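Local coordinates for Vpx protein (Simian immunodeficiency virus, PDB 4Z8L), which binds zinc and probably recruits the host restriction factor SAMHD1 to a DCAF1-containing ubiquitin ligase, at residues 30-35 / 72-77; 37-42 / 76-81; 46-51 / 65-70. All coordinates share one frame; numbering follows the deposited sequence.

Contact 1 (30-35 / 72-77); sequences RINREA and LLMHKA
Met74 reaches from helix 63-84 into the flank of helix 21-35, and most of this contact gathers round its tip. Its chain runs extended as far as SD and then bends at the last torsion (chi3 73°), so that CE lands against Ile31 and Ala35. CE lies 3.4 Å from Ala35 CB and 3.5 Å from Ile31 CD1, and it also comes up against Ile31 O, a carbonyl oxygen already used within the helix by the backbone N of Ala35. Ile31 crosses Met74 obliquely. Its CG1 sits between the backbone N and the carbonyl carbon (chi1 66°), which sends CD1 along the methionine while CG2 is left to face the next residue, His75. This is a second, separate touch: the imidazole crosses the isoleucine at about a right angle, with NE2 3.3 Å from Ile31 CG2. One residue thus takes up both neighbours, one branch to each. Asn32 starts out from the far flank, but its amide swings back across Met74 until OD1 is 3.9 Å from SD. The same OD1 is hydrogen-bonded to Tyr70 OH, one turn earlier on helix 63-84, which ties the amide to that helix.

The segments cross at 37° with their axes 10.7 Å apart, a spacing that leaves room for the long methionine between them in the three-helix fold of the Vpr/Vpx family. Ile31 also packs on Leu71 and on an aromatic side chain of another protein in the assembly, whose backbone lies against His75. With no hydrogen bond or salt bridge between the two segments, their grip is one of apolar fit around a methyl group, and a polar tie between the same two helices comes from the adjoining Asn32–Tyr70 hydrogen bond.

Contact 2 (37-42 / 76-81); sequences LHFHPE and KAMYTH. With ZN (zinc ion), chain G.
The zinc ion is gripped by one histidine from each segment: His38 ND1 at 2.0 Å from the loop and His81 NE2 at 2.1 Å from helix 63-84. The two nitrogens come close to each other because both aim at the metal, not because they share a proton. The rings are turned 53° apart, with His81 CD2 over one face of His38 while His38 CE1 lies in the plane of the His81 ring at its edge. Different first torsions bring them there: His81 CG stands anti to its backbone N (chi1 177°), whereas His38 CG lies beside its own. Zinc bridging the loop that follows helix 21-35 to the last helix is a feature of Vpx and its relatives in the Vpr/Vpx family; Cys86, another zinc ligand known for this protein, packs beside both histidines although this model does not have it bound. Next outward, Phe39 points its edge at the face of His81 in an edge-to-face pair, the ring centroids 5.5 Å apart, and its CZ stands 4.2 Å from His81 CB. Met78, bent at chi2 and chi3, brings its CE to 3.9 Å from His38 CD2. Farther out, Phe39 rests on Leu44, and one turn before Thr80, Lys76 O accepts both Thr80 N and Thr80 OG1, the hydroxyl at 2.8 Å approaching from above the carbonyl plane.

Contact 3 (46-51 / 65-70); sequences RLWNTC and YAKYRY
Helices 45-58 and 63-84 form an antiparallel helical hairpin, and here its two arms pass at 145° with their segment axes 9.4 Å apart. The main bump is Tyr70, whose CG stands anti to the backbone N (chi1 167°) and whose ring enters a hollow lined by Leu47, Trp48 and Cys51. Trp48 stands on it edge-on: CE3 sits 3.7 Å above the centre of the phenol ring, the planes being 86° apart in a nearly perfect T-shaped pair. Leu47 CB abuts the edge of the same ring, in its plane, 3.8 Å from Tyr70 CE1. Beyond the phenol, the outer corner of the indole finds its own bed, for Lys67 runs alongside it and lays its aliphatic stem there, CG 3.4 Å from Trp48 CH2. The hollow is buried; the OH of Tyr70 reaches Asn32 of helix 21-35, while Leu28 of that helix covers both Tyr70 and Lys67. At the tighter end of the hairpin small residues let the backbones close in: Cys51 SG rests 3.9 Å from Tyr70 CA, and Ala66 CB lies 3.9 Å from Cys51 O.

Helix 63-84 is the common element: contacts 3, 1 and 2 follow one another along it, taking helix 45-58, helix 21-35 and the loop between those two in turn. Contacts 1 and 3 are buried and mainly apolar, the first centred on a methionine thioether and the second on crossed aromatic rings. Contact 2 is only partly buried, farthest from the chain's centre, and adds metal coordination to its aromatic packing. Asn32 OD1 and Tyr70 OH, 2.7 Å apart, stitch contact 1 to contact 3, while Met78 touches Glu34 and Ala35, carrying contact 1 into contact 2. Contacts 2 and 3 share no such touch, their centres about 15 Å apart.

Contact 1 (30-35 / 72-77)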
loop_
_atom_site.group_PDB
_atom_site.type_symbol
_atom_site.label_atom_id
_atom_site.label_comp_id
_atom_site.label_asym_id
_atom_site.label_seq_id
_atom_site.Cartn_x
_atom_site.Cartn_y
_atom_site.Cartn_z
ATOM N N ARG B 30 2.425 15.528 -7.036
ATOM C CA ARG B 30 1.452 15.429 -5.956
ATOM C C ARG B 30 1.814 14.328 -4.969
ATOM O O ARG B 30 1.444 14.410 -3.786
ATOM C CB ARG B 30 0.038 15.229 -6.520
ATOM C CG ARG B 30 -0.133 14.062 -7.470
ATOM C CD ARG B 30 -1.536 14.055 -8.074
ATOM N NE ARG B 30 -1.922 15.383 -8.548
ATOM C CZ ARG B 30 -3.039 15.654 -9.218
ATOM N NH1 ARG B 30 -3.896 14.686 -9.515
ATOM N NH2 ARG B 30 -3.296 16.896 -9.597
ATOM N N ILE B 31 2.586 13.339 -5.418
ATOM C CA ILE B 31 3.075 12.353 -4.466
ATOM C C ILE B 31 4.077 13.042 -3.551
ATOM O O ILE B 31 4.149 12.713 -2.373
ATOM C CB ILE B 31 3.739 11.105 -5.120
ATOM C CG1 ILE B 31 5.032 11.468 -5.845
ATOM C CG2 ILE B 31 2.786 10.402 -6.057
ATOM C CD1 ILE B 31 5.887 10.287 -6.201
ATOM N N ASN B 32 4.834 14.009 -4.069
ATOM C CA ASN B 32 5.746 14.747 -3.194
ATOM C C ASN B 32 5.014 15.676 -2.228
ATOM O O ASN B 32 5.334 15.714 -1.031
ATOM C CB ASN B 32 6.753 15.561 -4.009
ATOM C CG ASN B 32 7.737 14.690 -4.762
ATOM O OD1 ASN B 32 8.584 14.029 -4.162
ATOM N ND2 ASN B 32 7.647 14.704 -6.084
ATOM N N ARG B 33 4.035 16.422 -2.746
ATOM C CA ARG B 33 3.229 17.311 -1.902
ATOM C C ARG B 33 2.614 16.524 -0.756
ATOM O O ARG B 33 2.519 17.024 0.361
ATOM C CB ARG B 33 2.109 18.038 -2.673
ATOM C CG ARG B 33 2.299 18.315 -4.167
ATOM C CD ARG B 33 3.714 18.706 -4.566
ATOM N NE ARG B 33 4.132 20.039 -4.170
ATOM C CZ ARG B 33 3.792 21.147 -4.817
ATOM N NH1 ARG B 33 3.032 21.080 -5.903
ATOM N NH2 ARG B 33 4.235 22.320 -4.385
ATOM N N GLU B 34 2.201 15.290 -1.030
ATOM C CA GLU B 34 1.569 14.492 0.013
ATOM C C GLU B 34 2.591 13.834 0.940
ATOM O O GLU B 34 2.358 13.716 2.145
ATOM C CB GLU B 34 0.664 13.425 -0.605
ATOM C CG GLU B 34 -0.007 12.517 0.416
ATOM C CD GLU B 34 -1.397 12.988 0.802
ATOM O OE1 GLU B 34 -2.006 13.756 0.028
ATOM O OE2 GLU B 34 -1.878 12.589 1.885
ATOM N N ALA B 35 3.726 13.419 0.387
ATOM C CA ALA B 35 4.754 12.762 1.186
ATOM C C ALA B 35 5.461 13.718 2.134
ATOM O O ALA B 35 6.043 13.285 3.129
ATOM C CB ALA B 35 5.766 12.091 0.293
ATOM N N LEU B 72 7.596 5.209 -8.576
ATOM C CA LEU B 72 7.221 3.863 -8.159
ATOM C C LEU B 72 7.601 3.579 -6.706
ATOM O O LEU B 72 6.746 3.206 -5.880
ATOM C CB LEU B 72 7.881 2.832 -9.081
ATOM C CG LEU B 72 7.070 2.297 -10.265
ATOM C CD1 LEU B 72 6.235 3.393 -10.904
ATOM C CD2 LEU B 72 8.000 1.669 -11.292
ATOM N N LEU B 73 8.885 3.770 -6.400
ATOM C CA LEU B 73 9.378 3.538 -5.047
ATOM C C LEU B 73 8.552 4.297 -4.024
ATOM O O LEU B 73 8.149 3.742 -3.001
ATOM C CB LEU B 73 10.843 3.953 -4.916
ATOM C CG LEU B 73 11.902 3.079 -5.585
ATOM C CD1 LEU B 73 13.288 3.463 -5.101
ATOM C CD2 LEU B 73 11.627 1.610 -5.347
ATOM N N MET B 74 8.279 5.564 -4.311
ATOM C CA MET B 74 7.603 6.396 -3.330
ATOM C C MET B 74 6.108 6.082 -3.228
ATOM O O MET B 74 5.500 6.315 -2.188
ATOM C CB MET B 74 7.824 7.871 -3.627
ATOM C CG MET B 74 8.180 8.640 -2.370
ATOM S SD MET B 74 8.259 10.409 -2.619
ATOM C CE MET B 74 6.515 10.731 -2.768
ATOM N N HIS B 75 5.510 5.574 -4.304
ATOM C CA HIS B 75 4.140 5.073 -4.215
ATOM C C HIS B 75 4.096 3.867 -3.291
ATOM O O HIS B 75 3.134 3.676 -2.538
ATOM C CB HIS B 75 3.594 4.684 -5.592
ATOM C CG HIS B 75 2.739 5.734 -6.228
ATOM N ND1 HIS B 75 2.289 5.639 -7.527
ATOM C CD2 HIS B 75 2.237 6.892 -5.740
ATOM C CE1 HIS B 75 1.555 6.698 -7.816
ATOM N NE2 HIS B 75 1.507 7.474 -6.748
ATOM N N LYS B 76 5.159 3.071 -3.326
ATOM C CA LYS B 76 5.249 1.925 -2.428
ATOM C C LYS B 76 5.516 2.374 -0.987
ATOM O O LYS B 76 5.069 1.733 -0.030
ATOM C CB LYS B 76 6.323 0.961 -2.929
ATOM C CG LYS B 76 5.976 0.401 -4.304
ATOM C CD LYS B 76 7.097 -0.402 -4.930
ATOM C CE LYS B 76 6.715 -0.819 -6.344
ATOM N NZ LYS B 76 7.823 -1.495 -7.066
ATOM N N ALA B 77 6.225 3.490 -0.839
ATOM C CA ALA B 77 6.468 4.079 0.475
ATOM C C ALA B 77 5.177 4.621 1.093
ATOM O O ALA B 77 4.875 4.343 2.250
ATOM C CB ALA B 77 7.509 5.178 0.379
#

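Contact 2 (37-42 / 76-81)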
loop_
_atom_site.group_PDB
_atom_site.type_symbol
_atom_site.label_atom_id
_atom_site.label_comp_id
_atom_site.label_asym_id
_atom_site.label_seq_id
_atom_site.Cartn_x
_atom_site.Cartn_y
_atom_site.Cartn_z
ATOM N N LEU B 37 4.051 15.494 4.095
ATOM C CA LEU B 37 3.196 15.513 5.278
ATOM C C LEU B 37 3.405 14.297 6.191
ATOM O O LEU B 37 2.691 14.150 7.182
ATOM C CB LEU B 37 1.714 15.577 4.878
ATOM C CG LEU B 37 1.027 16.905 4.544
ATOM C CD1 LEU B 37 1.607 17.553 3.305
ATOM C CD2 LEU B 37 -0.472 16.685 4.377
ATOM N N HIS B 38 4.366 13.429 5.871
ATOM C CA HIS B 38 4.442 12.123 6.541
ATOM C C HIS B 38 5.826 11.608 6.984
ATOM O O HIS B 38 5.925 10.523 7.565
ATOM C CB HIS B 38 3.790 11.071 5.634
ATOM C CG HIS B 38 2.303 11.225 5.497
ATOM N ND1 HIS B 38 1.445 11.149 6.573
ATOM C CD2 HIS B 38 1.522 11.435 4.410
ATOM C CE1 HIS B 38 0.201 11.313 6.158
ATOM N NE2 HIS B 38 0.221 11.488 4.849
ATOM N N PHE B 39 6.881 12.368 6.704
ATOM C CA PHE B 39 8.255 11.944 6.986
ATOM C C PHE B 39 9.063 13.138 7.590
ATOM O O PHE B 39 8.748 14.293 7.339
ATOM C CB PHE B 39 8.917 11.391 5.716
ATOM C CG PHE B 39 8.176 10.212 5.092
ATOM C CD1 PHE B 39 8.088 8.976 5.731
ATOM C CD2 PHE B 39 7.553 10.357 3.858
ATOM C CE1 PHE B 39 7.386 7.912 5.140
ATOM C CE2 PHE B 39 6.860 9.305 3.271
ATOM C CZ PHE B 39 6.776 8.084 3.908
ATOM N N HIS B 40 10.022 12.827 8.470
ATOM C CA HIS B 40 10.796 13.805 9.266
ATOM C C HIS B 40 12.314 13.420 9.312
ATOM O O HIS B 40 12.580 12.259 9.620
ATOM C CB HIS B 40 10.088 13.959 10.646
ATOM C CG HIS B 40 10.744 14.922 11.599
ATOM N ND1 HIS B 40 11.877 14.628 12.313
ATOM C CD2 HIS B 40 10.401 16.193 11.925
ATOM C CE1 HIS B 40 12.189 15.666 13.084
ATOM N NE2 HIS B 40 11.315 16.623 12.858
ATOM N N PRO B 41 13.264 14.402 9.022
ATOM C CA PRO B 41 14.725 14.173 8.797
ATOM C C PRO B 41 15.168 12.706 8.792
ATOM O O PRO B 41 15.445 12.208 9.869
ATOM C CB PRO B 41 15.353 15.016 9.889
ATOM C CG PRO B 41 14.221 15.969 10.369
ATOM C CD PRO B 41 13.051 15.793 9.499
ATOM N N GLU B 42 15.168 12.007 7.635
ATOM C CA GLU B 42 14.868 12.421 6.243
ATOM C C GLU B 42 16.141 13.144 5.687
ATOM O O GLU B 42 17.193 13.031 6.320
ATOM C CB GLU B 42 13.562 13.231 6.183
ATOM C CG GLU B 42 12.359 12.628 5.519
ATOM C CD GLU B 42 11.526 13.702 4.847
ATOM O OE1 GLU B 42 10.505 14.149 5.397
ATOM O OE2 GLU B 42 11.920 14.129 3.752
ATOM N N LYS B 76 5.159 3.071 -3.326
ATOM C CA LYS B 76 5.249 1.925 -2.428
ATOM C C LYS B 76 5.516 2.374 -0.987
ATOM O O LYS B 76 5.069 1.733 -0.030
ATOM C CB LYS B 76 6.323 0.961 -2.929
ATOM C CG LYS B 76 5.976 0.401 -4.304
ATOM C CD LYS B 76 7.097 -0.402 -4.930
ATOM C CE LYS B 76 6.715 -0.819 -6.344
ATOM N NZ LYS B 76 7.823 -1.495 -7.066
ATOM N N ALA B 77 6.225 3.490 -0.839
ATOM C CA ALA B 77 6.468 4.079 0.475
ATOM C C ALA B 77 5.177 4.621 1.093
ATOM O O ALA B 77 4.875 4.343 2.250
ATOM C CB ALA B 77 7.509 5.178 0.379
ATOM N N MET B 78 4.433 5.408 0.321
ATOM C CA MET B 78 3.143 5.928 0.762
ATOM C C MET B 78 2.191 4.787 1.094
ATOM O O MET B 78 1.472 4.842 2.092
ATOM C CB MET B 78 2.529 6.837 -0.304
ATOM C CG MET B 78 3.115 8.242 -0.336
ATOM S SD MET B 78 2.872 9.126 1.218
ATOM C CE MET B 78 1.086 9.075 1.364
ATOM N N TYR B 79 2.189 3.760 0.249
ATOM C CA TYR B 79 1.412 2.557 0.522
ATOM C C TYR B 79 1.776 2.017 1.902
ATOM O O TYR B 79 0.903 1.812 2.753
ATOM C CB TYR B 79 1.653 1.500 -0.558
ATOM C CG TYR B 79 1.160 0.116 -0.197
ATOM C CD1 TYR B 79 -0.179 -0.225 -0.327
ATOM C CD2 TYR B 79 2.040 -0.854 0.269
ATOM C CE1 TYR B 79 -0.629 -1.492 0.003
ATOM C CE2 TYR B 79 1.601 -2.120 0.601
ATOM C CZ TYR B 79 0.268 -2.434 0.465
ATOM O OH TYR B 79 -0.164 -3.697 0.796
ATOM N N THR B 80 3.073 1.810 2.118
ATOM C CA THR B 80 3.573 1.283 3.383
ATOM C C THR B 80 3.122 2.118 4.579
ATOM O O THR B 80 2.542 1.589 5.522
ATOM C CB THR B 80 5.109 1.215 3.392
ATOM O OG1 THR B 80 5.557 0.305 2.379
ATOM C CG2 THR B 80 5.614 0.749 4.749
ATOM N N HIS B 81 3.395 3.419 4.531
ATOM C CA HIS B 81 3.062 4.328 5.623
ATOM C C HIS B 81 1.572 4.390 5.930
ATOM O O HIS B 81 1.171 4.331 7.092
ATOM C CB HIS B 81 3.565 5.737 5.318
ATOM C CG HIS B 81 3.207 6.743 6.368
ATOM N ND1 HIS B 81 3.737 6.714 7.640
ATOM C CD2 HIS B 81 2.364 7.802 6.336
ATOM C CE1 HIS B 81 3.241 7.715 8.345
ATOM N NE2 HIS B 81 2.406 8.391 7.577
HETATM ZN ZN ZN G . 1.322 10.072 8.281
#

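Contact 3 (46-51 / 65-70)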
loop_
_atom_site.group_PDB
_atom_site.type_symbol
_atom_site.label_atom_id
_atom_site.label_comp_id
_atom_site.label_asym_id
_atom_site.label_seq_id
_atom_site.Cartn_x
_atom_site.Cartn_y
_atom_site.Cartn_z
ATOM N N ARG B 46 17.084 11.714 -0.443
ATOM C CA ARG B 46 17.956 10.538 -0.452
ATOM C C ARG B 46 17.490 9.556 -1.488
ATOM O O ARG B 46 18.293 8.978 -2.219
ATOM C CB ARG B 46 17.961 9.822 0.903
ATOM C CG ARG B 46 19.286 9.836 1.608
ATOM C CD ARG B 46 20.310 8.889 0.984
ATOM N NE ARG B 46 21.637 9.137 1.544
ATOM C CZ ARG B 46 22.068 8.698 2.722
ATOM N NH1 ARG B 46 21.285 7.959 3.496
ATOM N NH2 ARG B 46 23.291 9.003 3.129
ATOM N N LEU B 47 16.176 9.414 -1.584
ATOM C CA LEU B 47 15.610 8.579 -2.611
ATOM C C LEU B 47 15.896 9.242 -3.938
ATOM O O LEU B 47 16.598 8.682 -4.792
ATOM C CB LEU B 47 14.107 8.406 -2.397
ATOM C CG LEU B 47 13.685 7.230 -1.519
ATOM C CD1 LEU B 47 12.176 7.097 -1.508
ATOM C CD2 LEU B 47 14.338 5.949 -2.010
ATOM N N TRP B 48 15.429 10.482 -4.057
ATOM C CA TRP B 48 15.534 11.219 -5.304
ATOM C C TRP B 48 16.950 11.232 -5.832
ATOM O O TRP B 48 17.221 10.748 -6.938
ATOM C CB TRP B 48 15.041 12.653 -5.120
ATOM C CG TRP B 48 15.333 13.491 -6.304
ATOM C CD1 TRP B 48 16.433 14.270 -6.508
ATOM C CD2 TRP B 48 14.548 13.585 -7.492
ATOM N NE1 TRP B 48 16.364 14.871 -7.738
ATOM C CE2 TRP B 48 15.215 14.464 -8.365
ATOM C CE3 TRP B 48 13.334 13.021 -7.899
ATOM C CZ2 TRP B 48 14.713 14.794 -9.616
ATOM C CZ3 TRP B 48 12.837 13.349 -9.140
ATOM C CH2 TRP B 48 13.524 14.231 -9.984
ATOM N N ASN B 49 17.861 11.701 -4.991
ATOM C CA ASN B 49 19.253 11.797 -5.373
ATOM C C ASN B 49 19.763 10.438 -5.805
ATOM O O ASN B 49 20.326 10.309 -6.893
ATOM C CB ASN B 49 20.097 12.350 -4.227
ATOM C CG ASN B 49 19.806 13.812 -3.944
ATOM O OD1 ASN B 49 19.342 14.546 -4.818
ATOM N ND2 ASN B 49 20.074 14.241 -2.716
ATOM N N THR B 50 19.502 9.410 -5.000
ATOM C CA THR B 50 20.046 8.103 -5.333
ATOM C C THR B 50 19.548 7.691 -6.704
ATOM O O THR B 50 20.332 7.235 -7.539
ATOM C CB THR B 50 19.679 7.027 -4.298
ATOM O OG1 THR B 50 18.341 7.245 -3.830
ATOM C CG2 THR B 50 20.634 7.083 -3.115
ATOM N N CYS B 51 18.273 7.951 -6.977
ATOM C CA CYS B 51 17.725 7.544 -8.260
ATOM C C CYS B 51 18.417 8.297 -9.383
ATOM O O CYS B 51 18.876 7.683 -10.351
ATOM C CB CYS B 51 16.214 7.769 -8.304
ATOM S SG CYS B 51 15.266 6.434 -7.542
ATOM N N TYR B 65 13.045 8.317 -16.856
ATOM C CA TYR B 65 13.073 6.940 -16.383
ATOM C C TYR B 65 13.381 6.899 -14.889
ATOM O O TYR B 65 12.687 6.235 -14.117
ATOM C CB TYR B 65 14.096 6.106 -17.156
ATOM C CG TYR B 65 14.098 4.658 -16.729
ATOM C CD1 TYR B 65 13.127 3.784 -17.195
ATOM C CD2 TYR B 65 15.044 4.171 -15.837
ATOM C CE1 TYR B 65 13.106 2.464 -16.799
ATOM C CE2 TYR B 65 15.031 2.846 -15.436
ATOM C CZ TYR B 65 14.060 2.000 -15.923
ATOM O OH TYR B 65 14.038 0.683 -15.528
ATOM N N ALA B 66 14.429 7.613 -14.492
ATOM C CA ALA B 66 14.831 7.695 -13.089
ATOM C C ALA B 66 13.720 8.297 -12.240
ATOM O O ALA B 66 13.491 7.878 -11.103
ATOM C CB ALA B 66 16.106 8.517 -12.949
ATOM N N LYS B 67 13.030 9.288 -12.797
ATOM C CA LYS B 67 11.919 9.917 -12.094
ATOM C C LYS B 67 10.732 8.965 -12.005
ATOM O O LYS B 67 9.969 9.002 -11.040
ATOM C CB LYS B 67 11.499 11.214 -12.787
ATOM C CG LYS B 67 12.475 12.356 -12.583
ATOM C CD LYS B 67 11.993 13.660 -13.206
ATOM C CE LYS B 67 11.473 13.463 -14.615
ATOM N NZ LYS B 67 11.053 14.764 -15.205
ATOM N N TYR B 68 10.606 8.083 -12.991
ATOM C CA TYR B 68 9.547 7.081 -12.981
ATOM C C TYR B 68 9.790 6.034 -11.901
ATOM O O TYR B 68 8.879 5.673 -11.154
ATOM C CB TYR B 68 9.425 6.417 -14.352
ATOM C CG TYR B 68 8.411 5.299 -14.395
ATOM C CD1 TYR B 68 7.056 5.553 -14.231
ATOM C CD2 TYR B 68 8.810 3.985 -14.604
ATOM C CE1 TYR B 68 6.128 4.527 -14.268
ATOM C CE2 TYR B 68 7.893 2.957 -14.645
ATOM C CZ TYR B 68 6.554 3.233 -14.476
ATOM O OH TYR B 68 5.642 2.204 -14.513
ATOM N N ARG B 69 11.024 5.546 -11.824
ATOM C CA ARG B 69 11.390 4.564 -10.810
ATOM C C ARG B 69 11.305 5.169 -9.406
ATOM O O ARG B 69 10.906 4.493 -8.444
ATOM C CB ARG B 69 12.793 4.024 -11.081
ATOM C CG ARG B 69 12.912 3.250 -12.386
ATOM C CD ARG B 69 12.088 1.972 -12.353
ATOM N NE ARG B 69 12.474 1.095 -11.252
ATOM C CZ ARG B 69 13.356 0.105 -11.359
ATOM N NH1 ARG B 69 13.944 -0.140 -12.523
ATOM N NH2 ARG B 69 13.648 -0.644 -10.304
ATOM N N TYR B 70 11.670 6.446 -9.301
ATOM C CA TYR B 70 11.500 7.198 -8.059
ATOM C C TYR B 70 10.031 7.229 -7.663
ATOM O O TYR B 70 9.673 6.949 -6.512
ATOM C CB TYR B 70 12.029 8.625 -8.217
ATOM C CG TYR B 70 11.621 9.559 -7.097
ATOM C CD1 TYR B 70 12.261 9.523 -5.867
ATOM C CD2 TYR B 70 10.587 10.471 -7.271
ATOM C CE1 TYR B 70 11.887 10.372 -4.842
ATOM C CE2 TYR B 70 10.205 11.323 -6.254
ATOM C CZ TYR B 70 10.860 11.270 -5.041
ATOM O OH TYR B 70 10.485 12.118 -4.024
#